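Long-range contacts in aspartate aminotransferase (Rhodobacter sphaeroides, PDB 3NRA), which probably catalyses the pyridoxal-phosphate-dependent transfer of an amino group from L-aspartate to 2-oxoglutarate, giving oxaloacetate and L-glutamate: residues B[104-109]-B[263-268]; B[110-115]-B[135-140]; B[115-120]-B[277-282]; B[130-135]-B[181-186]; B[216-221]-B[246-251]. All coordinates share one frame; numbering follows the deposited sequence.

Contact 1: residues B[104-109]-B[263-268]; sequences GLIITP and GVAFGS
Leu105 and Phe266 lie side by side on one face of an antiparallel strand pair, and their first torsions set how they meet: Leu105 CG stands anti to its backbone N (chi1 178°), whereas Phe266 CG is tucked between its own backbone N and carbonyl carbon (chi1 49°). The touching is done by one branch of the leucine, whose CD1 rests 3.8 Å from Phe266 CB and reaches along the strand to 4.0 Å from Val264 CB. Helix 81-95 covers this side, its Leu91 packing on all three residues. The other face is closer fitting. Ile106 CG2 presses against Ala265 CB at 3.5 Å, tighter than usual for two carbons, and Ile272 and Met275 of helix 269-282 lie over this pair. Beneath the side chains, Ile106 and Ala265 exchange two backbone bonds, with N of each 2.9 Å from O of the other. Thr108 and Gly263 form the next such pair, Thr108 N lying 2.8 Å from Gly263 O. Thr108 OG1 turns its polar interaction to Gly110 O; a CB on Gly263 would come within about 3.0 Å of this hydroxyl oxygen, which suits a residue with no side chain. The last rung is the longer bond from Gly267 N to Gly104 O, 3.1 Å. Strand 105-108 thus closes one margin of the seven-stranded mixed sheet, and strand 263-267, antiparallel to both its neighbours, is the reversed strand characteristic of the large domain of fold type I pyridoxal-phosphate enzymes.

Contact 2: residues B[110-115]-B[135-140]; sequences GTQGAL and DYFANR
Tyr136 donates its phenol hydrogen to the side-chain carbonyl of Gln112, with Tyr136 OH only 2.5 Å from Gln112 OE1. Gln112 lies in the first turn of helix 110-120, which in this fold type I enzyme contributes two backbone N-H groups to the phosphate site: Thr111 N and Gln112 N both bond to phosphate oxygens of the lysine-linked cofactor at position 253. The bond to the tyrosine is made almost straight out from the amide oxygen; the amide and ring planes are 18° apart, and OE1 lies at the ring edge, near its plane. A bend at chi2 (60°) carries the glutamine CD over toward the tyrosine. Its other branch, NE2, passes Ala138 CB at 3.5 Å and bonds to Ile281 O of the second subunit, so both ends of the amide are engaged. Leu115, one turn on, slides past the tyrosine in the opposite direction, its CD2 3.5 Å from Tyr136 CE2 and 4.0 Å from Ala138 CB. Further out, Phe137 CD1 lies over one face of the tyrosine ring, toward its rim, while Asn139 OD1 meets the ring edge in plane. Behind the ring, the tyrosine backbone is fixed by its neighbour: Tyr136 N bonds to Asp135 OD1 at 2.7 Å, on the anti side of that carboxylate oxygen.

Contact 3: residues B[115-120]-B[277-282]; sequences LFLAVA and KLQAIV
Leu117 is the main bump of this helix pair, and it fits into a hollow lined by Leu278, Gln279 and Val282. Its CG is anti to its carbonyl carbon (chi1 -67°), and the two methyls beyond it part company. CD2 lodges against Leu278 CG at 3.6 Å and also comes within 4.1 Å of Val282 CG2, filling the gap between these residues one turn apart. CD1 drops to the other side, 3.5 Å from Gln279 OE1, where leucine and glutamine cross at about a right angle. The amide beyond serves a different purpose, since Gln279 NE2 bonds to Tyr77 O and Ile107 O and so ties the helix to the edge strand of the sheet. The two helices follow strands 105-108 and 263-267, which are neighbours in the seven-stranded sheet of this fold type I aminotransferase, and they pack on the same side of it, their short segments crossing at 127° with axes 10.3 Å apart. Leucines from both helices fill the space between the axes. Leu278 fills the return hollow: its CD2 pushes onto the small Ala120, reaching CB at 3.2 Å, shorter than usual for two carbons, so the exact value is doubtful. At the opposite end the fit is slacker, Phe116 offering only the edge of its ring, with CE2 4.0 Å from Val282 CG2. Phe116 also meets the ring of Phe146 at about 45° and packs on Ile281 of the second subunit, whereas Val282 abuts its own counterpart, Val282 of that second subunit.

Contact 4: residues B[130-135]-B[181-186]; sequences AIVQPD and RVFLFS
The ring of Phe183 turns its edge to the neighbouring strand: Ala130 O lies near the ring plane 3.3 Å from CD1, and Val132 CG2 meets the rim farther round, 3.7 Å from CE1. Leu172 of helix 169-177 packs on this same side of the sheet, against both Ala130 and Phe183. The second flat group is the carboxylate of Asp135, gripped by Ser186. Asp135 OD1 takes the serine hydroxyl at 2.6 Å on its syn side, with OG 28° out of the carboxylate plane, and OD2 uses its syn lone pair for Ser186 N. OD2 also accepts from two waters, one of which is held by Ser186 O. The other water takes a hydrogen from Val132 N and gives one to Leu184 O, bridging a place where the strands have moved too far apart for a direct bond. An alanine in place of Asp135 would remove the carboxylate and would probably leave Ser186 N, the serine hydroxyl and both waters without this acceptor, and the end of strand 182-186 less firmly tied to the loop at Asp135. Nearer the strand starts the pairing is regular, with Ala130 N 2.9 Å from Val182 O and Leu184 N 3.2 Å from Ala130 O. After the cis bond before Pro134, the Asp135 side chain points toward strand 182-186. These are the C-terminal ends of two parallel strands in the large-domain sheet, the edge along which fold type I enzymes place their active site.

Contact 5: residues B[216-221]-B[246-251]; sequences IADQLY and VTIMGP
Asp218 and Ile248 cross obliquely where the two parallel strands pack closely. Ile248 CG1 is 3.8 Å from Asp218 OD1, and it reaches there because CG1 lies between the isoleucine backbone N and carbonyl carbon (chi1 72°). Below the pair three backbone bonds run in sequence: Ala217 N to Val246 O, Ile248 N to Ala217 O at 3.0 Å, and Gln219 N to Ile248 O at 2.9 Å. On the opposite face the fit is less direct. Thr247 CG2 touches Gln219 CD at 3.5 Å, but the polar tips are joined through a water, 2.7 Å from Gln219 OE1 and 3.1 Å from Thr247 OG1; Gln219 NE2 bonds to His233. Past Leu220 and Met249 the chains diverge, and a second water donates to both Leu220 O and Gly250 O, 2.8 Å from the latter. At the far end Leu220 CD2 only grazes Gly250 O at 3.8 Å. Asp218 OD2 bonds to the pyridine nitrogen N1 of the cofactor at position 253, while OD1 takes a weak bond from Leu220 N. An alanine in place of Asp218 would probably leave N1 without its mate and open a gap beside Ile248. The aspartate to pyridine nitrogen bond is a hallmark of fold type I enzymes, where it is thought to strengthen the cofactor ring as an electron sink, and the paired strand backbone and the packing against Ile248 would help to keep that carboxylate in place.

Contacts 1, 4 and 5 are strand pairs of one seven-stranded sheet, contact 1 antiparallel at its edge and contacts 4 and 5 parallel within it; contacts 1 and 5 adjoin where strands 263-267 and 245-249 pair, and contacts 4 and 5 where 182-186 and 214-218 do. Contacts 2 and 3 both use helix 110-120, sharing Leu115, and both reach the second subunit. All five are buried, so chemistry rather than exposure distinguishes them. Contact 3 is apolar packing, with no hydrogen bond across it; contact 1 is mostly backbone bonding and apolar cover; contacts 4 and 5 bring in water and carboxylates. Contacts 2 and 5 meet the cofactor, one at its phosphate, the other at its ring nitrogen.

Contact 1: residues B[104-109]-B[263-268]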
# COMPACT_ATOMS: atom_id res chain seq x y z
N GLY B 104 -7.66 8.75 16.42
CA GLY B 104 -7.70 9.79 15.39
C GLY B 104 -6.44 9.94 14.56
O GLY B 104 -6.20 11.02 14.03
N LEU B 105 -5.62 8.89 14.48
CA LEU B 105 -4.29 8.96 13.84
C LEU B 105 -3.92 7.61 13.26
O LEU B 105 -3.88 6.64 13.97
CB LEU B 105 -3.22 9.42 14.82
CG LEU B 105 -1.78 9.51 14.27
CD1 LEU B 105 -1.66 10.45 13.01
CD2 LEU B 105 -0.85 9.96 15.37
N ILE B 106 -3.67 7.57 11.96
CA ILE B 106 -3.28 6.35 11.26
C ILE B 106 -1.97 6.62 10.55
O ILE B 106 -1.78 7.73 10.02
CB ILE B 106 -4.37 5.89 10.24
CG1 ILE B 106 -4.02 4.54 9.64
CG2 ILE B 106 -4.58 6.93 9.14
CD1 ILE B 106 -5.19 3.88 8.78
N ILE B 107 -1.06 5.62 10.60
CA ILE B 107 0.15 5.61 9.81
C ILE B 107 -0.02 4.73 8.57
O ILE B 107 -0.44 3.57 8.69
CB ILE B 107 1.34 5.09 10.59
CG1 ILE B 107 1.51 5.88 11.91
CG2 ILE B 107 2.62 5.18 9.70
CD1 ILE B 107 2.70 5.37 12.80
N THR B 108 0.38 5.26 7.40
CA THR B 108 -0.01 4.71 6.10
C THR B 108 1.21 4.55 5.17
O THR B 108 2.28 5.18 5.41
CB THR B 108 -1.00 5.65 5.37
OG1 THR B 108 -0.40 6.94 5.26
CG2 THR B 108 -2.34 5.78 6.12
N PRO B 109 1.06 3.73 4.08
CA PRO B 109 2.12 3.63 3.07
C PRO B 109 2.20 4.89 2.19
O PRO B 109 1.55 4.96 1.12
CB PRO B 109 1.75 2.38 2.27
CG PRO B 109 0.25 2.18 2.54
CD PRO B 109 -0.01 2.73 3.89
N GLY B 263 3.25 7.85 5.55
CA GLY B 263 2.37 8.99 5.63
C GLY B 263 1.54 8.85 6.85
O GLY B 263 1.55 7.80 7.50
N VAL B 264 0.81 9.90 7.18
CA VAL B 264 -0.18 9.83 8.24
C VAL B 264 -1.45 10.51 7.84
O VAL B 264 -1.44 11.40 6.96
CB VAL B 264 0.31 10.47 9.55
CG1 VAL B 264 1.53 9.72 10.09
CG2 VAL B 264 0.58 11.98 9.35
N ALA B 265 -2.54 10.10 8.49
CA ALA B 265 -3.81 10.80 8.40
C ALA B 265 -4.37 10.98 9.81
O ALA B 265 -4.19 10.11 10.67
CB ALA B 265 -4.76 10.05 7.58
N PHE B 266 -5.01 12.11 10.04
CA PHE B 266 -5.55 12.40 11.35
C PHE B 266 -6.73 13.32 11.30
O PHE B 266 -6.87 14.12 10.36
CB PHE B 266 -4.46 12.99 12.30
CG PHE B 266 -3.63 14.13 11.70
CD1 PHE B 266 -2.52 13.85 10.88
CD2 PHE B 266 -3.90 15.44 12.03
CE1 PHE B 266 -1.73 14.88 10.38
CE2 PHE B 266 -3.13 16.47 11.52
CZ PHE B 266 -2.03 16.20 10.71
N GLY B 267 -7.57 13.19 12.31
CA GLY B 267 -8.84 13.86 12.33
C GLY B 267 -9.95 12.91 12.66
O GLY B 267 -9.86 12.16 13.64
N SER B 268 -11.01 12.94 11.84
CA SER B 268 -12.29 12.32 12.17
C SER B 268 -12.16 10.88 12.64
O SER B 268 -11.63 10.03 11.91
CB SER B 268 -13.19 12.33 10.95
OG SER B 268 -14.40 11.66 11.24

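Contact 2: residues B[110-115]-B[135-140]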
# COMPACT_ATOMS: atom_id res chain seq x y z
N GLY B 110 2.97 5.87 2.66
CA GLY B 110 3.05 7.16 2.00
C GLY B 110 1.81 7.98 2.32
O GLY B 110 0.82 7.46 2.89
N THR B 111 1.87 9.26 2.01
CA THR B 111 0.70 10.09 2.00
C THR B 111 -0.25 9.65 0.88
O THR B 111 -1.49 9.81 1.00
CB THR B 111 1.07 11.59 1.87
OG1 THR B 111 1.80 11.97 3.02
CG2 THR B 111 -0.15 12.46 1.79
N GLN B 112 0.31 9.06 -0.20
CA GLN B 112 -0.56 8.41 -1.22
C GLN B 112 -1.44 7.34 -0.57
O GLN B 112 -2.63 7.26 -0.86
CB GLN B 112 0.26 7.78 -2.36
CG GLN B 112 -0.58 7.29 -3.56
CD GLN B 112 -1.40 8.42 -4.21
OE1 GLN B 112 -0.86 9.49 -4.49
NE2 GLN B 112 -2.69 8.16 -4.46
N GLY B 113 -0.82 6.52 0.30
CA GLY B 113 -1.55 5.51 1.07
C GLY B 113 -2.72 6.10 1.84
O GLY B 113 -3.84 5.57 1.78
N ALA B 114 -2.47 7.21 2.52
CA ALA B 114 -3.49 7.91 3.25
C ALA B 114 -4.59 8.46 2.35
O ALA B 114 -5.80 8.38 2.70
CB ALA B 114 -2.86 9.03 4.09
N LEU B 115 -4.20 9.02 1.20
CA LEU B 115 -5.14 9.59 0.25
C LEU B 115 -6.10 8.54 -0.30
O LEU B 115 -7.34 8.75 -0.31
CB LEU B 115 -4.39 10.25 -0.89
CG LEU B 115 -5.18 10.96 -1.97
CD1 LEU B 115 -6.05 12.10 -1.40
CD2 LEU B 115 -4.22 11.48 -3.09
N ASP B 135 -5.04 20.23 -9.71
CA ASP B 135 -4.62 19.66 -8.45
C ASP B 135 -3.96 18.27 -8.67
O ASP B 135 -3.72 17.84 -9.81
CB ASP B 135 -5.84 19.57 -7.48
CG ASP B 135 -5.45 19.73 -6.00
OD1 ASP B 135 -4.37 19.27 -5.61
OD2 ASP B 135 -6.28 20.26 -5.21
N TYR B 136 -3.62 17.62 -7.58
CA TYR B 136 -2.78 16.44 -7.58
C TYR B 136 -3.34 15.36 -8.52
O TYR B 136 -4.57 15.16 -8.61
CB TYR B 136 -2.71 15.92 -6.13
CG TYR B 136 -1.85 14.72 -5.92
CD1 TYR B 136 -0.46 14.81 -6.00
CD2 TYR B 136 -2.41 13.52 -5.50
CE1 TYR B 136 0.34 13.71 -5.76
CE2 TYR B 136 -1.62 12.43 -5.26
CZ TYR B 136 -0.22 12.54 -5.38
OH TYR B 136 0.59 11.46 -5.13
N PHE B 137 -2.43 14.68 -9.23
CA PHE B 137 -2.79 13.72 -10.33
C PHE B 137 -3.76 12.63 -9.87
O PHE B 137 -4.65 12.23 -10.63
CB PHE B 137 -1.50 13.08 -10.96
CG PHE B 137 -1.06 11.78 -10.31
CD1 PHE B 137 -0.35 11.79 -9.12
CD2 PHE B 137 -1.43 10.54 -10.86
CE1 PHE B 137 -0.03 10.58 -8.46
CE2 PHE B 137 -1.09 9.35 -10.22
CZ PHE B 137 -0.38 9.37 -9.01
N ALA B 138 -3.63 12.19 -8.63
CA ALA B 138 -4.44 11.07 -8.12
C ALA B 138 -5.91 11.46 -7.78
O ALA B 138 -6.75 10.60 -7.71
CB ALA B 138 -3.76 10.41 -6.89
N ASN B 139 -6.18 12.75 -7.59
CA ASN B 139 -7.46 13.19 -7.00
C ASN B 139 -8.67 12.83 -7.86
O ASN B 139 -9.57 12.12 -7.40
CB ASN B 139 -7.42 14.71 -6.69
CG ASN B 139 -6.46 15.06 -5.54
OD1 ASN B 139 -5.75 14.21 -5.06
ND2 ASN B 139 -6.47 16.34 -5.11
N ARG B 140 -8.66 13.26 -9.12
CA ARG B 140 -9.69 12.86 -10.09
C ARG B 140 -9.79 11.33 -10.24
O ARG B 140 -10.92 10.77 -10.26
CB ARG B 140 -9.41 13.48 -11.46
CG ARG B 140 -10.54 13.22 -12.48
CD ARG B 140 -10.30 13.86 -13.82
NE ARG B 140 -11.53 13.83 -14.60
CZ ARG B 140 -11.69 14.31 -15.84
NH1 ARG B 140 -10.67 14.86 -16.50
NH2 ARG B 140 -12.89 14.23 -16.43

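Contact 3: residues B[115-120]-B[277-282]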
# COMPACT_ATOMS: atom_id res chain seq x y z
N LEU B 115 -4.20 9.02 1.20
CA LEU B 115 -5.14 9.59 0.25
C LEU B 115 -6.10 8.54 -0.30
O LEU B 115 -7.34 8.75 -0.31
CB LEU B 115 -4.39 10.25 -0.89
CG LEU B 115 -5.18 10.96 -1.97
CD1 LEU B 115 -6.05 12.10 -1.40
CD2 LEU B 115 -4.22 11.48 -3.09
N PHE B 116 -5.55 7.41 -0.75
CA PHE B 116 -6.38 6.32 -1.20
C PHE B 116 -7.44 5.94 -0.17
O PHE B 116 -8.62 5.76 -0.50
CB PHE B 116 -5.56 5.07 -1.50
CG PHE B 116 -6.40 3.89 -1.98
CD1 PHE B 116 -6.95 3.90 -3.22
CD2 PHE B 116 -6.66 2.83 -1.16
CE1 PHE B 116 -7.73 2.85 -3.66
CE2 PHE B 116 -7.42 1.78 -1.59
CZ PHE B 116 -7.95 1.79 -2.85
N LEU B 117 -6.98 5.69 1.05
CA LEU B 117 -7.86 5.22 2.12
C LEU B 117 -8.92 6.27 2.45
O LEU B 117 -10.09 5.94 2.64
CB LEU B 117 -7.04 4.89 3.38
CG LEU B 117 -6.07 3.69 3.27
CD1 LEU B 117 -5.24 3.56 4.51
CD2 LEU B 117 -6.87 2.38 3.02
N ALA B 118 -8.49 7.53 2.50
CA ALA B 118 -9.37 8.64 2.84
C ALA B 118 -10.51 8.78 1.81
O ALA B 118 -11.68 8.96 2.18
CB ALA B 118 -8.57 9.92 2.93
N VAL B 119 -10.18 8.65 0.53
CA VAL B 119 -11.21 8.70 -0.51
C VAL B 119 -12.10 7.43 -0.43
O VAL B 119 -13.34 7.52 -0.54
CB VAL B 119 -10.61 8.86 -1.90
CG1 VAL B 119 -11.71 8.84 -2.98
CG2 VAL B 119 -9.75 10.17 -1.98
N ALA B 120 -11.47 6.27 -0.21
CA ALA B 120 -12.22 4.99 -0.10
C ALA B 120 -13.22 5.03 1.05
O ALA B 120 -14.33 4.51 0.92
CB ALA B 120 -11.27 3.82 0.09
N LYS B 277 -9.78 -0.11 8.99
CA LYS B 277 -10.37 -1.38 8.62
C LYS B 277 -9.98 -1.73 7.18
O LYS B 277 -9.58 -2.86 6.90
CB LYS B 277 -11.90 -1.34 8.77
CG LYS B 277 -12.39 -1.43 10.21
CD LYS B 277 -13.74 -0.70 10.40
CE LYS B 277 -14.55 -1.22 11.60
NZ LYS B 277 -15.75 -2.05 11.16
N LEU B 278 -10.01 -0.73 6.30
CA LEU B 278 -9.61 -0.95 4.94
C LEU B 278 -8.10 -1.24 4.79
O LEU B 278 -7.73 -2.13 4.03
CB LEU B 278 -10.02 0.21 4.07
CG LEU B 278 -9.66 0.14 2.58
CD1 LEU B 278 -10.08 -1.17 1.96
CD2 LEU B 278 -10.31 1.30 1.85
N GLN B 279 -7.26 -0.53 5.53
CA GLN B 279 -5.79 -0.74 5.44
C GLN B 279 -5.41 -2.21 5.69
O GLN B 279 -4.48 -2.74 5.06
CB GLN B 279 -5.02 0.16 6.42
CG GLN B 279 -3.51 -0.10 6.43
CD GLN B 279 -2.67 1.15 6.64
OE1 GLN B 279 -2.38 1.88 5.70
NE2 GLN B 279 -2.29 1.41 7.90
N ALA B 280 -6.11 -2.85 6.62
CA ALA B 280 -5.89 -4.23 6.90
C ALA B 280 -5.90 -5.08 5.62
O ALA B 280 -5.01 -5.91 5.46
CB ALA B 280 -6.97 -4.77 7.94
N ILE B 281 -6.82 -4.81 4.70
CA ILE B 281 -6.93 -5.62 3.48
C ILE B 281 -6.25 -5.01 2.25
O ILE B 281 -6.06 -5.70 1.24
CB ILE B 281 -8.41 -6.05 3.16
CG1 ILE B 281 -9.30 -4.86 2.80
CG2 ILE B 281 -9.02 -6.85 4.35
CD1 ILE B 281 -10.74 -5.24 2.58
N VAL B 282 -5.82 -3.74 2.35
CA VAL B 282 -5.06 -3.10 1.27
C VAL B 282 -3.59 -3.49 1.32
O VAL B 282 -2.99 -3.81 0.26
CB VAL B 282 -5.21 -1.53 1.31
CG1 VAL B 282 -4.22 -0.86 0.34
CG2 VAL B 282 -6.63 -1.14 0.96

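Contact 4: residues B[130-135]-B[181-186]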
# COMPACT_ATOMS: atom_id res chain seq x y z
N ALA B 130 -16.21 17.40 -4.74
CA ALA B 130 -15.57 18.63 -5.22
C ALA B 130 -14.06 18.42 -5.32
O ALA B 130 -13.42 18.03 -4.34
CB ALA B 130 -15.87 19.81 -4.28
N ILE B 131 -13.52 18.67 -6.51
CA ILE B 131 -12.07 18.49 -6.78
C ILE B 131 -11.59 19.76 -7.45
O ILE B 131 -12.28 20.31 -8.33
CB ILE B 131 -11.83 17.28 -7.73
CG1 ILE B 131 -12.24 15.96 -7.04
CG2 ILE B 131 -10.35 17.23 -8.25
CD1 ILE B 131 -11.44 15.62 -5.84
N VAL B 132 -10.45 20.26 -6.99
CA VAL B 132 -9.85 21.47 -7.55
C VAL B 132 -9.14 21.16 -8.88
O VAL B 132 -8.59 20.08 -9.05
CB VAL B 132 -8.83 22.08 -6.56
CG1 VAL B 132 -8.18 23.39 -7.15
CG2 VAL B 132 -9.50 22.38 -5.19
N GLN B 133 -9.20 22.10 -9.82
CA GLN B 133 -8.46 22.04 -11.08
C GLN B 133 -7.63 23.32 -11.23
O GLN B 133 -8.18 24.41 -11.18
CB GLN B 133 -9.45 21.92 -12.25
CG GLN B 133 -10.29 20.66 -12.22
CD GLN B 133 -11.09 20.48 -13.48
OE1 GLN B 133 -11.68 21.41 -13.98
NE2 GLN B 133 -11.13 19.25 -13.98
N PRO B 134 -6.31 23.21 -11.35
CA PRO B 134 -5.46 22.04 -11.28
C PRO B 134 -5.24 21.55 -9.86
O PRO B 134 -5.25 22.35 -8.90
CB PRO B 134 -4.16 22.54 -11.87
CG PRO B 134 -4.14 23.97 -11.48
CD PRO B 134 -5.51 24.41 -11.68
N ASP B 135 -5.04 20.23 -9.71
CA ASP B 135 -4.62 19.66 -8.45
C ASP B 135 -3.96 18.27 -8.67
O ASP B 135 -3.72 17.84 -9.81
CB ASP B 135 -5.84 19.57 -7.48
CG ASP B 135 -5.45 19.73 -6.00
OD1 ASP B 135 -4.37 19.27 -5.61
OD2 ASP B 135 -6.28 20.26 -5.21
N ARG B 181 -20.76 16.13 -0.90
CA ARG B 181 -20.53 16.07 0.56
C ARG B 181 -19.12 15.68 0.90
O ARG B 181 -18.79 15.48 2.11
CB ARG B 181 -21.53 15.10 1.21
CG ARG B 181 -23.00 15.57 1.10
CD ARG B 181 -23.26 16.82 1.99
NE ARG B 181 -24.60 17.36 1.84
CZ ARG B 181 -24.98 18.33 0.99
NH1 ARG B 181 -24.12 18.90 0.12
NH2 ARG B 181 -26.27 18.72 0.98
N VAL B 182 -18.24 15.65 -0.12
CA VAL B 182 -16.81 15.60 0.09
C VAL B 182 -16.08 16.67 -0.75
O VAL B 182 -16.45 16.91 -1.92
CB VAL B 182 -16.25 14.22 -0.26
CG1 VAL B 182 -14.70 14.16 0.01
CG2 VAL B 182 -16.99 13.13 0.51
N PHE B 183 -15.03 17.28 -0.16
CA PHE B 183 -14.09 18.16 -0.87
C PHE B 183 -12.65 17.73 -0.53
O PHE B 183 -12.31 17.62 0.63
CB PHE B 183 -14.34 19.60 -0.42
CG PHE B 183 -13.33 20.61 -0.97
CD1 PHE B 183 -13.04 20.66 -2.33
CD2 PHE B 183 -12.77 21.57 -0.13
CE1 PHE B 183 -12.18 21.61 -2.83
CE2 PHE B 183 -11.86 22.50 -0.64
CZ PHE B 183 -11.58 22.52 -2.00
N LEU B 184 -11.84 17.50 -1.57
CA LEU B 184 -10.46 17.05 -1.45
C LEU B 184 -9.60 18.09 -2.13
O LEU B 184 -9.91 18.49 -3.27
CB LEU B 184 -10.28 15.70 -2.16
CG LEU B 184 -8.86 15.25 -2.48
CD1 LEU B 184 -8.00 15.05 -1.19
CD2 LEU B 184 -8.89 14.00 -3.36
N PHE B 185 -8.55 18.55 -1.44
CA PHE B 185 -7.61 19.52 -2.00
C PHE B 185 -6.23 19.43 -1.37
O PHE B 185 -6.09 19.00 -0.20
CB PHE B 185 -8.17 20.96 -1.89
CG PHE B 185 -8.07 21.58 -0.52
CD1 PHE B 185 -8.83 21.12 0.53
CD2 PHE B 185 -7.26 22.70 -0.31
CE1 PHE B 185 -8.76 21.71 1.80
CE2 PHE B 185 -7.17 23.30 0.95
CZ PHE B 185 -7.93 22.80 2.01
N SER B 186 -5.20 19.79 -2.16
CA SER B 186 -3.85 19.93 -1.64
C SER B 186 -3.54 21.40 -1.30
O SER B 186 -3.94 22.32 -2.01
CB SER B 186 -2.80 19.36 -2.63
OG SER B 186 -2.73 20.14 -3.80
O HOH W 1 -8.39 18.58 -5.51
O HOH W 2 -5.53 22.62 -4.15

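Contact 5: residues B[216-221]-B[246-251]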
# COMPACT_ATOMS: atom_id res chain seq x y z
N ILE B 216 -10.99 16.53 3.00
CA ILE B 216 -9.67 15.89 3.08
C ILE B 216 -8.66 16.93 2.66
O ILE B 216 -8.66 17.36 1.52
CB ILE B 216 -9.59 14.68 2.10
CG1 ILE B 216 -10.73 13.67 2.38
CG2 ILE B 216 -8.20 14.00 2.17
CD1 ILE B 216 -11.02 12.71 1.17
N ALA B 217 -7.87 17.42 3.61
CA ALA B 217 -6.86 18.45 3.32
C ALA B 217 -5.48 17.79 3.20
O ALA B 217 -4.96 17.23 4.16
CB ALA B 217 -6.85 19.49 4.41
N ASP B 218 -4.93 17.80 1.97
CA ASP B 218 -3.65 17.15 1.68
C ASP B 218 -2.52 18.21 1.85
O ASP B 218 -2.24 19.01 0.94
CB ASP B 218 -3.69 16.55 0.26
CG ASP B 218 -2.45 15.73 -0.08
OD1 ASP B 218 -1.44 15.86 0.63
OD2 ASP B 218 -2.48 14.97 -1.07
N GLN B 219 -1.88 18.16 3.01
CA GLN B 219 -0.89 19.14 3.41
C GLN B 219 0.50 18.57 3.33
O GLN B 219 1.41 18.99 4.09
CB GLN B 219 -1.20 19.64 4.82
CG GLN B 219 -2.69 20.09 5.01
CD GLN B 219 -2.91 20.88 6.32
OE1 GLN B 219 -3.92 21.57 6.48
NE2 GLN B 219 -1.93 20.80 7.24
N LEU B 220 0.70 17.68 2.37
CA LEU B 220 1.95 16.93 2.20
C LEU B 220 3.18 17.81 2.27
O LEU B 220 4.18 17.44 2.93
CB LEU B 220 1.95 16.21 0.86
CG LEU B 220 3.15 15.32 0.49
CD1 LEU B 220 4.32 16.15 -0.13
CD2 LEU B 220 3.64 14.45 1.68
N TYR B 221 3.16 18.94 1.56
CA TYR B 221 4.37 19.76 1.44
C TYR B 221 4.32 21.04 2.34
O TYR B 221 5.15 21.95 2.18
CB TYR B 221 4.63 20.12 -0.05
CG TYR B 221 5.99 19.72 -0.59
CD1 TYR B 221 7.14 19.81 0.17
CD2 TYR B 221 6.13 19.28 -1.92
CE1 TYR B 221 8.39 19.52 -0.37
CE2 TYR B 221 7.37 18.93 -2.44
CZ TYR B 221 8.49 19.06 -1.67
OH TYR B 221 9.75 18.73 -2.20
N VAL B 246 -10.29 15.29 7.63
CA VAL B 246 -9.13 14.43 7.66
C VAL B 246 -7.99 15.19 6.99
O VAL B 246 -8.16 15.71 5.90
CB VAL B 246 -9.40 13.11 6.95
CG1 VAL B 246 -8.15 12.25 6.86
CG2 VAL B 246 -10.53 12.36 7.68
N THR B 247 -6.87 15.31 7.68
CA THR B 247 -5.68 15.94 7.15
C THR B 247 -4.68 14.86 6.92
O THR B 247 -4.51 13.97 7.76
CB THR B 247 -5.12 16.96 8.12
OG1 THR B 247 -6.14 17.91 8.46
CG2 THR B 247 -3.92 17.72 7.51
N ILE B 248 -4.01 14.91 5.77
CA ILE B 248 -2.98 13.94 5.46
C ILE B 248 -1.69 14.65 5.13
O ILE B 248 -1.70 15.71 4.57
CB ILE B 248 -3.40 12.95 4.33
CG1 ILE B 248 -3.45 13.61 2.96
CG2 ILE B 248 -4.81 12.31 4.63
CD1 ILE B 248 -3.93 12.62 1.82
N MSE B 249 -0.59 14.08 5.59
CA MSE B 249 0.72 14.56 5.26
C MSE B 249 1.74 13.52 5.71
O MSE B 249 1.39 12.52 6.31
CB MSE B 249 1.01 15.92 5.94
CG MSE B 249 0.88 15.92 7.45
SE MSE B 249 1.15 17.65 8.18
CE MSE B 249 2.99 17.91 7.65
N GLY B 250 3.00 13.77 5.39
CA GLY B 250 4.06 12.87 5.77
C GLY B 250 5.45 13.40 5.41
O GLY B 250 5.57 14.52 4.93
N PRO B 251 6.49 12.58 5.62
CA PRO B 251 7.86 12.96 5.42
C PRO B 251 8.48 12.61 4.07
O PRO B 251 9.71 12.66 3.94
CB PRO B 251 8.57 12.16 6.51
CG PRO B 251 7.77 10.93 6.59
CD PRO B 251 6.38 11.34 6.41
O HOH W 3 -5.86 20.95 8.30
O HOH W 4 6.77 15.83 2.71